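Local atomic coordinates of hypothetical protein (Staphylococcus aureus subsp. aureus, PDB entry 1QYI), a protein that is of unknown function but probably acts as a hydrolase of the haloacid dehalogenase (HAD) superfamily. Residues A[3-8]-A[292-297]; A[234-239]-A[256-261]; A[285-290]-A[328-333]; A[318-323]-A[334-339]; A[340-345]-A[360-365]. One frame throughout, in Å; residues are numbered along the deposited sequence.

Interaction 1 of 5, residues A[3-8]-A[292-297]; sequences KILFDV and AALYGN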
# COMPACT_ATOMS: atom_id res chain seq x y z
N LYS A 3 26.83 7.07 6.11
CA LYS A 3 25.73 6.42 5.42
C LYS A 3 24.51 7.31 5.29
O LYS A 3 24.28 8.22 6.08
CB LYS A 3 25.36 5.12 6.14
CG LYS A 3 26.02 3.88 5.55
CD LYS A 3 25.61 2.61 6.30
CE LYS A 3 25.84 1.36 5.46
NZ LYS A 3 24.91 1.31 4.29
N ILE A 4 23.72 7.05 4.26
CA ILE A 4 22.50 7.80 4.02
C ILE A 4 21.40 6.80 3.73
O ILE A 4 21.41 6.14 2.71
CB ILE A 4 22.68 8.78 2.85
CG1 ILE A 4 21.31 9.36 2.46
CG2 ILE A 4 23.34 8.07 1.70
CD1 ILE A 4 21.41 10.57 1.56
N LEU A 5 20.46 6.70 4.66
CA LEU A 5 19.37 5.76 4.53
C LEU A 5 18.14 6.41 3.91
O LEU A 5 17.64 7.43 4.39
CB LEU A 5 19.03 5.17 5.90
CG LEU A 5 20.23 4.77 6.76
CD1 LEU A 5 19.74 4.19 8.06
CD2 LEU A 5 21.11 3.77 6.01
N PHE A 6 17.66 5.77 2.83
CA PHE A 6 16.50 6.23 2.06
C PHE A 6 15.23 5.45 2.32
O PHE A 6 15.25 4.26 2.66
CB PHE A 6 16.81 6.13 0.57
CG PHE A 6 17.72 7.20 0.05
CD1 PHE A 6 17.21 8.47 -0.25
CD2 PHE A 6 19.08 6.95 -0.17
CE1 PHE A 6 18.03 9.47 -0.76
CE2 PHE A 6 19.91 7.94 -0.68
CZ PHE A 6 19.38 9.21 -0.97
N ASP A 7 14.10 6.13 2.15
CA ASP A 7 12.79 5.50 2.27
C ASP A 7 12.33 5.41 0.83
O ASP A 7 12.83 6.16 -0.02
CB ASP A 7 11.85 6.38 3.09
CG ASP A 7 10.45 5.79 3.20
OD1 ASP A 7 10.31 4.55 3.18
OD2 ASP A 7 9.49 6.57 3.31
N VAL A 8 11.40 4.52 0.52
CA VAL A 8 10.96 4.37 -0.86
C VAL A 8 9.74 5.21 -1.22
O VAL A 8 9.85 6.14 -2.01
CB VAL A 8 10.69 2.90 -1.19
CG1 VAL A 8 10.44 2.75 -2.67
CG2 VAL A 8 11.90 2.05 -0.78
N ALA A 292 18.86 -2.08 10.57
CA ALA A 292 19.23 -3.23 9.77
C ALA A 292 19.84 -2.76 8.45
O ALA A 292 20.75 -3.40 7.92
CB ALA A 292 18.00 -4.07 9.49
N ALA A 293 19.34 -1.65 7.94
CA ALA A 293 19.82 -1.07 6.69
C ALA A 293 21.17 -0.39 6.89
O ALA A 293 21.89 -0.12 5.92
CB ALA A 293 18.81 -0.08 6.16
N LEU A 294 21.51 -0.13 8.14
CA LEU A 294 22.75 0.55 8.45
C LEU A 294 23.91 -0.41 8.73
O LEU A 294 24.95 -0.30 8.09
CB LEU A 294 22.54 1.47 9.65
CG LEU A 294 23.55 2.61 9.86
CD1 LEU A 294 22.92 3.72 10.70
CD2 LEU A 294 24.79 2.07 10.52
N TYR A 295 23.72 -1.35 9.65
CA TYR A 295 24.78 -2.29 9.99
C TYR A 295 24.82 -3.55 9.12
O TYR A 295 25.88 -4.16 8.95
CB TYR A 295 24.68 -2.68 11.47
CG TYR A 295 24.77 -1.51 12.42
CD1 TYR A 295 25.87 -0.65 12.39
CD2 TYR A 295 23.75 -1.26 13.34
CE1 TYR A 295 25.94 0.44 13.25
CE2 TYR A 295 23.82 -0.17 14.21
CZ TYR A 295 24.92 0.68 14.16
OH TYR A 295 25.00 1.77 15.00
N GLY A 296 23.68 -3.94 8.57
CA GLY A 296 23.65 -5.13 7.75
C GLY A 296 22.35 -5.86 7.99
O GLY A 296 21.81 -5.83 9.10
N ASN A 297 21.83 -6.53 6.98
CA ASN A 297 20.57 -7.22 7.14
C ASN A 297 20.71 -8.73 7.28
O ASN A 297 20.44 -9.49 6.35
CB ASN A 297 19.64 -6.88 5.98
CG ASN A 297 18.24 -7.43 6.18
OD1 ASN A 297 17.70 -7.41 7.29
ND2 ASN A 297 17.64 -7.90 5.09

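Interaction 2 of 5, residues A[234-239]-A[256-261]; sequences LGIATG and PYFEAD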
# COMPACT_ATOMS: atom_id res chain seq x y z
N LEU A 234 25.03 3.92 0.61
CA LEU A 234 23.58 4.03 0.54
C LEU A 234 22.82 2.89 1.22
O LEU A 234 23.32 1.77 1.34
CB LEU A 234 23.15 4.15 -0.93
CG LEU A 234 23.91 5.18 -1.78
CD1 LEU A 234 23.25 5.30 -3.14
CD2 LEU A 234 23.92 6.53 -1.07
N GLY A 235 21.60 3.18 1.67
CA GLY A 235 20.77 2.18 2.33
C GLY A 235 19.28 2.40 2.15
O GLY A 235 18.84 3.53 1.89
N ILE A 236 18.48 1.34 2.28
CA ILE A 236 17.02 1.43 2.13
C ILE A 236 16.20 0.79 3.27
O ILE A 236 16.45 -0.35 3.66
CB ILE A 236 16.53 0.75 0.81
CG1 ILE A 236 17.06 1.51 -0.40
CG2 ILE A 236 15.01 0.79 0.73
CD1 ILE A 236 16.53 2.92 -0.51
N ALA A 237 15.24 1.55 3.80
CA ALA A 237 14.32 1.10 4.85
C ALA A 237 12.91 1.50 4.40
O ALA A 237 12.58 2.69 4.37
CB ALA A 237 14.65 1.75 6.20
N THR A 238 12.07 0.52 4.06
CA THR A 238 10.71 0.82 3.62
C THR A 238 9.66 -0.08 4.27
O THR A 238 10.00 -1.10 4.88
CB THR A 238 10.56 0.67 2.08
OG1 THR A 238 9.21 0.98 1.70
CG2 THR A 238 10.90 -0.75 1.65
N GLY A 239 8.40 0.31 4.13
CA GLY A 239 7.30 -0.48 4.69
C GLY A 239 6.82 -1.49 3.67
O GLY A 239 5.97 -2.33 3.95
N PRO A 256 21.22 -1.24 -8.60
CA PRO A 256 22.69 -1.27 -8.61
C PRO A 256 23.38 -0.28 -7.65
O PRO A 256 24.58 -0.43 -7.37
CB PRO A 256 23.02 -1.00 -10.08
CG PRO A 256 21.90 -1.70 -10.79
CD PRO A 256 20.69 -1.28 -9.98
N TYR A 257 22.64 0.70 -7.16
CA TYR A 257 23.17 1.71 -6.23
C TYR A 257 22.90 1.36 -4.78
O TYR A 257 23.21 2.15 -3.88
CB TYR A 257 22.55 3.08 -6.52
CG TYR A 257 22.80 3.57 -7.91
CD1 TYR A 257 24.07 4.04 -8.29
CD2 TYR A 257 21.79 3.57 -8.87
CE1 TYR A 257 24.31 4.49 -9.59
CE2 TYR A 257 22.02 4.00 -10.16
CZ TYR A 257 23.27 4.46 -10.52
OH TYR A 257 23.48 4.88 -11.81
N PHE A 258 22.33 0.19 -4.55
CA PHE A 258 22.00 -0.25 -3.20
C PHE A 258 22.44 -1.70 -2.99
O PHE A 258 21.98 -2.58 -3.71
CB PHE A 258 20.49 -0.16 -2.97
CG PHE A 258 19.93 1.21 -3.15
CD1 PHE A 258 19.86 2.09 -2.08
CD2 PHE A 258 19.48 1.63 -4.39
CE1 PHE A 258 19.35 3.37 -2.25
CE2 PHE A 258 18.97 2.91 -4.57
CZ PHE A 258 18.90 3.78 -3.49
N GLU A 259 23.31 -1.94 -2.01
CA GLU A 259 23.76 -3.30 -1.72
C GLU A 259 22.59 -4.07 -1.12
O GLU A 259 21.91 -3.57 -0.24
CB GLU A 259 24.90 -3.28 -0.71
CG GLU A 259 26.17 -3.90 -1.22
CD GLU A 259 26.71 -3.17 -2.42
OE1 GLU A 259 26.04 -3.18 -3.47
OE2 GLU A 259 27.81 -2.57 -2.30
N ALA A 260 22.39 -5.30 -1.58
CA ALA A 260 21.29 -6.11 -1.08
C ALA A 260 21.30 -6.31 0.44
O ALA A 260 20.24 -6.52 1.05
CB ALA A 260 21.28 -7.47 -1.78
N ASP A 261 22.47 -6.23 1.07
CA ASP A 261 22.54 -6.43 2.52
C ASP A 261 22.13 -5.19 3.31
O ASP A 261 22.00 -5.23 4.54
CB ASP A 261 23.94 -6.87 2.94
CG ASP A 261 23.94 -8.19 3.67
OD1 ASP A 261 25.02 -8.80 3.83
OD2 ASP A 261 22.85 -8.63 4.10
O HOH W 1 24.99 1.84 -1.79

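Interaction 3 of 5, residues A[285-290]-A[328-333]; sequences PNPFSY and LLSAQK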
# COMPACT_ATOMS: atom_id res chain seq x y z
N PRO A 285 7.71 2.85 12.92
CA PRO A 285 8.04 3.84 13.95
C PRO A 285 9.31 3.36 14.66
O PRO A 285 10.17 4.16 15.03
CB PRO A 285 6.81 3.82 14.85
CG PRO A 285 5.71 3.39 13.94
CD PRO A 285 6.35 2.32 13.10
N ASN A 286 9.41 2.05 14.83
CA ASN A 286 10.57 1.44 15.48
C ASN A 286 11.74 1.48 14.49
O ASN A 286 11.62 1.01 13.36
CB ASN A 286 10.25 -0.02 15.88
CG ASN A 286 11.40 -0.69 16.64
OD1 ASN A 286 12.51 -0.81 16.12
ND2 ASN A 286 11.13 -1.12 17.87
N PRO A 287 12.89 2.03 14.91
CA PRO A 287 14.10 2.16 14.09
C PRO A 287 14.77 0.85 13.64
O PRO A 287 15.81 0.89 12.99
CB PRO A 287 15.02 3.00 14.97
CG PRO A 287 14.65 2.54 16.34
CD PRO A 287 13.14 2.49 16.29
N PHE A 288 14.16 -0.29 13.97
CA PHE A 288 14.72 -1.58 13.60
C PHE A 288 15.17 -1.72 12.16
O PHE A 288 16.31 -2.13 11.89
CB PHE A 288 13.73 -2.71 13.87
CG PHE A 288 14.13 -4.00 13.24
CD1 PHE A 288 15.21 -4.72 13.74
CD2 PHE A 288 13.48 -4.48 12.11
CE1 PHE A 288 15.63 -5.91 13.15
CE2 PHE A 288 13.89 -5.67 11.50
CZ PHE A 288 14.97 -6.39 12.02
N SER A 289 14.28 -1.41 11.22
CA SER A 289 14.60 -1.52 9.80
C SER A 289 15.70 -0.56 9.40
O SER A 289 16.55 -0.90 8.57
CB SER A 289 13.35 -1.28 8.95
OG SER A 289 12.85 0.04 9.16
N TYR A 290 15.72 0.63 9.99
CA TYR A 290 16.76 1.58 9.66
C TYR A 290 18.09 1.07 10.21
O TYR A 290 19.14 1.25 9.59
CB TYR A 290 16.44 2.97 10.22
CG TYR A 290 15.76 3.87 9.22
CD1 TYR A 290 16.36 4.13 7.98
CD2 TYR A 290 14.50 4.41 9.48
CE1 TYR A 290 15.71 4.91 7.02
CE2 TYR A 290 13.84 5.19 8.52
CZ TYR A 290 14.45 5.43 7.29
OH TYR A 290 13.80 6.18 6.32
N LEU A 328 11.13 10.30 10.95
CA LEU A 328 11.77 11.40 11.65
C LEU A 328 12.09 10.98 13.09
O LEU A 328 13.19 11.21 13.58
CB LEU A 328 10.85 12.62 11.62
CG LEU A 328 11.29 13.86 12.39
CD1 LEU A 328 10.83 15.13 11.69
CD2 LEU A 328 10.73 13.77 13.80
N LEU A 329 11.12 10.36 13.76
CA LEU A 329 11.29 9.89 15.13
C LEU A 329 12.32 8.76 15.19
O LEU A 329 13.06 8.63 16.17
CB LEU A 329 9.94 9.42 15.69
CG LEU A 329 9.03 10.40 16.47
CD1 LEU A 329 9.09 11.81 15.92
CD2 LEU A 329 7.60 9.87 16.42
N SER A 330 12.39 7.93 14.14
CA SER A 330 13.37 6.84 14.09
C SER A 330 14.78 7.42 14.00
O SER A 330 15.73 6.81 14.48
CB SER A 330 13.13 5.94 12.88
OG SER A 330 11.96 5.14 13.02
N ALA A 331 14.92 8.58 13.37
CA ALA A 331 16.23 9.20 13.25
C ALA A 331 16.59 9.90 14.57
O ALA A 331 17.70 9.76 15.07
CB ALA A 331 16.25 10.20 12.09
N GLN A 332 15.64 10.64 15.14
CA GLN A 332 15.90 11.31 16.40
C GLN A 332 16.17 10.25 17.47
O GLN A 332 16.87 10.53 18.45
CB GLN A 332 14.71 12.17 16.80
CG GLN A 332 14.35 13.19 15.73
CD GLN A 332 13.43 14.28 16.23
OE1 GLN A 332 12.59 14.05 17.10
NE2 GLN A 332 13.57 15.48 15.68
N LYS A 333 15.64 9.05 17.27
CA LYS A 333 15.81 7.92 18.19
C LYS A 333 17.23 7.37 18.22
O LYS A 333 17.84 7.26 19.28
CB LYS A 333 14.85 6.78 17.82
CG LYS A 333 15.23 5.42 18.41
CD LYS A 333 15.26 5.42 19.94
CE LYS A 333 13.89 5.10 20.53
NZ LYS A 333 13.41 3.75 20.13

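Interaction 4 of 5, residues A[318-323]-A[334-339]; sequences VFIVGD and IGATFI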
# COMPACT_ATOMS: atom_id res chain seq x y z
N VAL A 318 25.10 9.40 9.81
CA VAL A 318 23.91 8.83 9.20
C VAL A 318 22.87 9.91 8.92
O VAL A 318 22.54 10.71 9.79
CB VAL A 318 23.30 7.74 10.09
CG1 VAL A 318 22.15 7.04 9.36
CG2 VAL A 318 24.37 6.73 10.50
N PHE A 319 22.38 9.91 7.68
CA PHE A 319 21.37 10.85 7.20
C PHE A 319 20.17 10.05 6.68
O PHE A 319 20.26 9.35 5.66
CB PHE A 319 21.91 11.68 6.04
CG PHE A 319 23.04 12.59 6.41
CD1 PHE A 319 22.80 13.74 7.15
CD2 PHE A 319 24.34 12.28 6.05
CE1 PHE A 319 23.84 14.58 7.51
CE2 PHE A 319 25.38 13.11 6.40
CZ PHE A 319 25.13 14.26 7.14
N ILE A 320 19.04 10.18 7.37
CA ILE A 320 17.84 9.48 6.96
C ILE A 320 17.02 10.43 6.09
O ILE A 320 16.71 11.55 6.48
CB ILE A 320 17.04 9.03 8.19
CG1 ILE A 320 17.76 7.84 8.82
CG2 ILE A 320 15.62 8.68 7.79
CD1 ILE A 320 17.11 7.33 10.10
N VAL A 321 16.69 9.94 4.89
CA VAL A 321 15.93 10.69 3.89
C VAL A 321 14.54 10.09 3.69
O VAL A 321 14.38 9.03 3.08
CB VAL A 321 16.67 10.69 2.52
CG1 VAL A 321 15.84 11.39 1.45
CG2 VAL A 321 18.03 11.35 2.66
N GLY A 322 13.54 10.78 4.22
CA GLY A 322 12.19 10.29 4.10
C GLY A 322 11.19 11.41 4.10
O GLY A 322 11.54 12.58 4.12
N ASP A 323 9.92 11.03 4.11
CA ASP A 323 8.86 12.02 4.09
C ASP A 323 7.91 11.85 5.26
O ASP A 323 7.24 12.79 5.66
CB ASP A 323 8.10 11.89 2.77
CG ASP A 323 7.50 10.51 2.59
OD1 ASP A 323 8.22 9.50 2.79
OD2 ASP A 323 6.30 10.44 2.25
N ILE A 334 17.74 6.99 17.04
CA ILE A 334 19.08 6.42 16.91
C ILE A 334 20.17 7.48 16.86
O ILE A 334 21.36 7.15 16.85
CB ILE A 334 19.22 5.59 15.61
CG1 ILE A 334 19.22 6.52 14.39
CG2 ILE A 334 18.10 4.57 15.53
CD1 ILE A 334 19.45 5.81 13.07
N GLY A 335 19.78 8.74 16.82
CA GLY A 335 20.75 9.82 16.78
C GLY A 335 21.25 10.21 15.40
O GLY A 335 22.33 10.78 15.28
N ALA A 336 20.47 9.92 14.36
CA ALA A 336 20.89 10.27 13.01
C ALA A 336 20.29 11.59 12.54
O ALA A 336 19.25 12.03 13.04
CB ALA A 336 20.52 9.16 12.04
N THR A 337 20.94 12.22 11.57
CA THR A 337 20.43 13.47 11.03
C THR A 337 19.24 13.15 10.14
O THR A 337 19.29 12.23 9.32
CB THR A 337 21.50 14.21 10.20
OG1 THR A 337 22.48 14.78 11.08
CG2 THR A 337 20.87 15.32 9.37
N PHE A 338 18.16 13.92 10.31
CA PHE A 338 16.96 13.69 9.51
C PHE A 338 16.71 14.79 8.48
O PHE A 338 16.80 15.98 8.79
CB PHE A 338 15.73 13.56 10.41
CG PHE A 338 14.45 13.35 9.64
CD1 PHE A 338 14.18 12.12 9.02
CD2 PHE A 338 13.54 14.40 9.48
CE1 PHE A 338 13.03 11.94 8.25
CE2 PHE A 338 12.39 14.24 8.71
CZ PHE A 338 12.13 13.01 8.09
N ILE A 339 16.40 14.39 7.26
CA ILE A 339 16.11 15.33 6.20
C ILE A 339 14.80 14.90 5.54
O ILE A 339 14.74 13.86 4.88
CB ILE A 339 17.27 15.45 5.18
CG1 ILE A 339 16.71 15.99 3.85
CG2 ILE A 339 18.00 14.14 5.04
CD1 ILE A 339 17.76 16.35 2.84

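Interaction 5 of 5, residues A[340-345]-A[360-365]; sequences GTLTGL and DYVINH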
# COMPACT_ATOMS: atom_id res chain seq x y z
N GLY A 340 13.76 15.70 5.75
CA GLY A 340 12.44 15.40 5.21
C GLY A 340 12.17 15.89 3.80
O GLY A 340 12.61 16.97 3.41
N THR A 341 11.43 15.09 3.04
CA THR A 341 11.07 15.44 1.67
C THR A 341 9.61 15.82 1.59
O THR A 341 8.81 15.33 2.37
CB THR A 341 11.31 14.29 0.71
OG1 THR A 341 12.51 13.60 1.07
CG2 THR A 341 11.48 14.82 -0.71
N LEU A 342 9.27 16.71 0.66
CA LEU A 342 7.87 17.13 0.54
C LEU A 342 7.16 16.41 -0.60
O LEU A 342 6.23 16.94 -1.20
CB LEU A 342 7.79 18.64 0.36
CG LEU A 342 8.26 19.43 1.58
CD1 LEU A 342 8.08 20.91 1.33
CD2 LEU A 342 7.48 18.99 2.81
N THR A 343 7.59 15.18 -0.87
CA THR A 343 7.01 14.38 -1.93
C THR A 343 6.07 13.26 -1.43
O THR A 343 5.88 12.25 -2.11
CB THR A 343 8.12 13.81 -2.83
OG1 THR A 343 9.26 13.45 -2.04
CG2 THR A 343 8.54 14.85 -3.86
N GLY A 344 5.49 13.45 -0.25
CA GLY A 344 4.57 12.48 0.31
C GLY A 344 3.16 12.69 -0.22
O GLY A 344 2.91 13.67 -0.93
N LEU A 345 2.24 11.79 0.11
CA LEU A 345 0.86 11.92 -0.37
C LEU A 345 0.21 13.25 0.01
O LEU A 345 -0.70 13.73 -0.67
CB LEU A 345 0.00 10.76 0.16
CG LEU A 345 0.15 9.40 -0.53
CD1 LEU A 345 -0.10 9.58 -2.02
CD2 LEU A 345 1.55 8.83 -0.30
N ASP A 360 15.74 18.17 11.09
CA ASP A 360 17.03 18.80 10.79
C ASP A 360 16.97 19.64 9.52
O ASP A 360 17.44 20.78 9.50
CB ASP A 360 18.12 17.72 10.68
CG ASP A 360 18.32 16.97 11.97
OD1 ASP A 360 18.69 17.63 12.97
OD2 ASP A 360 18.12 15.74 12.00
N TYR A 361 16.40 19.08 8.45
CA TYR A 361 16.28 19.79 7.19
C TYR A 361 14.99 19.38 6.51
O TYR A 361 14.44 18.33 6.80
CB TYR A 361 17.44 19.47 6.25
CG TYR A 361 18.78 19.64 6.89
CD1 TYR A 361 19.37 18.60 7.59
CD2 TYR A 361 19.45 20.85 6.82
CE1 TYR A 361 20.59 18.76 8.22
CE2 TYR A 361 20.68 21.02 7.45
CZ TYR A 361 21.24 19.97 8.14
OH TYR A 361 22.46 20.11 8.76
N VAL A 362 14.51 20.23 5.62
CA VAL A 362 13.30 19.93 4.88
C VAL A 362 13.59 20.33 3.43
O VAL A 362 13.97 21.46 3.14
CB VAL A 362 12.08 20.70 5.44
CG1 VAL A 362 10.85 20.44 4.58
CG2 VAL A 362 11.81 20.26 6.87
N ILE A 363 13.42 19.37 2.52
CA ILE A 363 13.68 19.60 1.10
C ILE A 363 12.40 19.40 0.29
O ILE A 363 11.51 18.68 0.72
CB ILE A 363 14.84 18.65 0.64
CG1 ILE A 363 15.96 19.47 0.03
CG2 ILE A 363 14.37 17.60 -0.35
CD1 ILE A 363 16.48 20.53 0.97
N ASN A 364 12.29 20.04 -0.88
CA ASN A 364 11.09 19.89 -1.70
C ASN A 364 11.02 18.50 -2.32
O ASN A 364 9.95 17.90 -2.38
CB ASN A 364 11.04 20.93 -2.82
CG ASN A 364 10.70 22.31 -2.31
OD1 ASN A 364 9.65 22.54 -1.72
ND2 ASN A 364 11.60 23.26 -2.55
N HIS A 365 12.15 18.00 -2.79
CA HIS A 365 12.22 16.68 -3.40
C HIS A 365 13.64 16.12 -3.39
O HIS A 365 14.60 16.84 -3.10
CB HIS A 365 11.65 16.73 -4.82
CG HIS A 365 12.28 17.79 -5.68
ND1 HIS A 365 13.57 17.70 -6.15
CD2 HIS A 365 11.79 18.96 -6.15
CE1 HIS A 365 13.85 18.77 -6.87
NE2 HIS A 365 12.79 19.55 -6.88

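Interaction 1 of 5, residues A[3-8]-A[292-297]
Lys-3 and Leu-5, alternate residues of the buried strand 3-6, turn toward the last turn of helix 288-295 and meet Ala-293 and Leu-294. The Lys-3 chain starts with its CB directed at the helix and stays extended through CG, atoms that only carry the chain across. CD is the first to touch, 3.5 Å from the carbonyl O of Leu-294 and 4.1 Å from its CG. Next comes CE, 3.2 Å from that Leu-294 O. Here the chain bends, chi4 -68°, and NZ ends 3.7 Å from the carbonyl O of Ala-293, too far for a hydrogen bond. The same lysine makes a cation-pi contact with Phe-262. Leu-5 supplies the apolar half. Its CD1 meets Leu-294 CD1 at 4.2 Å, the two side chains crossing at about a right angle, while its CD2 lies 4.0 Å from the carbonyl O of Ala-293, with CB of that alanine slightly farther off. Leu-294 also touches Val-318, so it bridges two adjacent strands of the central parallel sheet. This is helix-on-sheet packing of the Rossmann-like HAD core, with the C-terminal turn of the helix lying over strand 3-6. No hydrogen bond crosses between the segments; methyl groups and the aliphatic part of the lysine hold them, and the ammonium group near C-terminal carbonyls would probably interact favourably with the helix dipole.

Interaction 2 of 5, residues A[234-239]-A[256-261]
Ile-236 and Phe-258 are brought together by similar first torsions: CG1 of the isoleucine (chi1 -65°) and CG of the phenylalanine (chi1 -59°) each stand anti to their own carbonyl carbon. A second turn in the isoleucine, chi2 -64°, lays its CD1 along the same side of the ring. The two side chains cross at a slant, CG1 of Ile-236 reaching Phe-258 CD1 at 3.3 Å and CD1 of Ile-236 reaching Phe-258 CE1 at the same distance. This packing is tight, the isoleucine coming in obliquely to the CD1-CE1 side of the ring. By contrast, the carbonyl O of Gly-235 lies near the ring plane, 4.2 Å from Phe-258 CE1. Two residues before Ile-236, Leu-234 runs alongside Tyr-257, both side chains pointing the same way; its CD1 comes 3.2 Å from Tyr-257 O, and its CB 4.0 Å from Phe-258 CD1. Strand 233-237 belongs to the parallel sheet of the HAD core, and it leads to Thr-238, at the position where members of this superfamily usually carry the motif II threonine or serine. The loop 256-261 follows helix 242-252 and folds back over that strand before strand 263-264. A water joins the two backbones, accepting from Leu-234 N at 3.2 Å and donating to Tyr-257 O at 2.8 Å. Beyond the two segments, Leu-224 of helix 217-229 packs on Leu-234, Tyr-257 and Phe-258, while Phe-6 and Phe-12 also lie against the Phe-258 ring.

Interaction 3 of 5, residues A[285-290]-A[328-333]
Pro-287 and Ser-330 bring the start of helix 288-295 against the flank of helix 325-334, their CA atoms 4.7 Å apart. Ser-330 CB points at the other segment, and its OG, anti to the carbonyl carbon (chi1 -72°), comes 2.9 Å from the carbonyl O of Pro-285. That hydroxyl also lies within reach of Ala-326 O in its own helix and, weakly, of Lys-284 O, so which acceptor takes the proton is not settled. CB of Ser-330 also rests 4.0 Å from CD2 of Tyr-290 and 4.1 Å from CB of Pro-287. The proline ring continues onto Lys-333, whose CG meets Pro-287 CG at 3.6 Å as the two side chains cross at about a right angle; the lysine chain is folded at each torsion beyond chi1. Within the first segment, OD1 of Asn-286 accepts from Phe-288 N at 2.8 Å in the carbonyl plane, an Asx turn that caps the start of helix 288-295. Lys-284 followed by a proline-rich turn into a helix resembles the motif III region of HAD hydrolases, while helix 325-334 bears Asp-327, in what looks like their aspartate-rich motif IV.

Interaction 4 of 5, residues A[318-323]-A[334-339]
Ile-320 bonds through both its N and its O to the strand beside it. Its N donates to Thr-337 O at 2.8 Å, and its O accepts from Ile-339 N at 3.0 Å; both bonds are fairly straight, 161° and 167° at the hydrogen. One step earlier, Thr-337 N donates to Val-318 O at 2.8 Å, and one step later Gly-322 N reaches Ile-339 O only weakly. This is the ladder of parallel strands, with Phe-319, Ile-320 and Val-321 paired with Thr-337, Phe-338 and Ile-339.

On the face with Phe-319 and Val-321, the methyl CG2 of Thr-337 sits at the edge of the Phe-319 ring, 3.3 Å from its CD1, the two side chains running the same way. With CG2 anti to its backbone N, the threonine has OG1 on another branch, bonded to Lys-315 O. Further along, CG2 of Val-321 and CG2 of Ile-339 meet at 3.7 Å. On the opposite face, CG2 of Ile-320 lies in the plane of the Phe-338 ring, 3.9 Å from its CD1. There, too, CD1 of Ile-320 and CD1 of Ile-334 reach tip to tip. Beside them, CB of Ala-336 lies 3.7 Å from CB of Val-318.

Helix 325-334 covers the Ile-320 and Phe-338 face through Ala-331 and Leu-328, completing a beta-alpha-beta crossover. Leu-369 and Val-372 of helix 369-373 cover Ile-339 from the other face, and strand 3-6 flanks strand 318-322 on the side away from strand 337-341.

Interaction 5 of 5, residues A[340-345]-A[360-365]
Gly-340 opens the pairing with the edge strand 361-363, its N donating to Tyr-361 O at 2.9 Å. Its carbonyl O accepts from Ile-363 N at 2.7 Å in an almost linear bond, 177° at the hydrogen, and the CA of Val-362 comes up to the same oxygen. Where a side chain would start on Gly-340, the backbone of Tyr-361 and a methyl of Val-362 lie close by. Next, Thr-341 splits its two branches: OG1 makes a weak bond to Gly-322 O of the strand on its other side, while CG2, anti to the backbone N, lies 3.4 Å from CA of His-365. Strands 337-341 and 361-363, joined through helix 351-356, form a beta-alpha-beta unit, the last step of the parallel sheet in this HAD-like core. Past the paired residues the hydrogen bonding weakens. Leu-342 N is shared weakly between Ile-363 O at 3.0 Å and Asn-364 O at 3.3 Å, neither bond straight. The leucine side chain points toward the second strand: CG rests 3.4 Å from Ile-363 O, and CD2 meets CG1 of Val-362 at 4.1 Å, the two side chains crossing at about a right angle. CD1 approaches OD1 of Asn-364, whose ND2 is bonded to Glu-368. With Thr-343 the chain begins to leave; chi1 37° sets OG1 between the backbone N and carbonyl carbon, and that hydroxyl is bonded to Gly-10 O. CG2 of Thr-343 still touches the other segment, at Asn-364 O and CB of His-365.

In the fold
From the N terminus, strand 3-6 meets its partner helix 288-295 only about three quarters of the way along the chain; interaction 1 closes this long loop of 283 residues. Nested inside it, interaction 2 closes a short one around helix 242-252, and strands 3-6 and 233-237 are neighbours in the sheet. Interaction 3 begins within the loop of interaction 1 and ends beyond it, so the two cross, sharing helix 288-295. Interaction 4 crosses interaction 3 in turn, closing a short loop that holds helix 325-334, the connection between its two adjacent strands. Interaction 5 comes last, in series, and carries the sheet from strand 337-341 to its edge. Together they tie sheet and covering helices into one core.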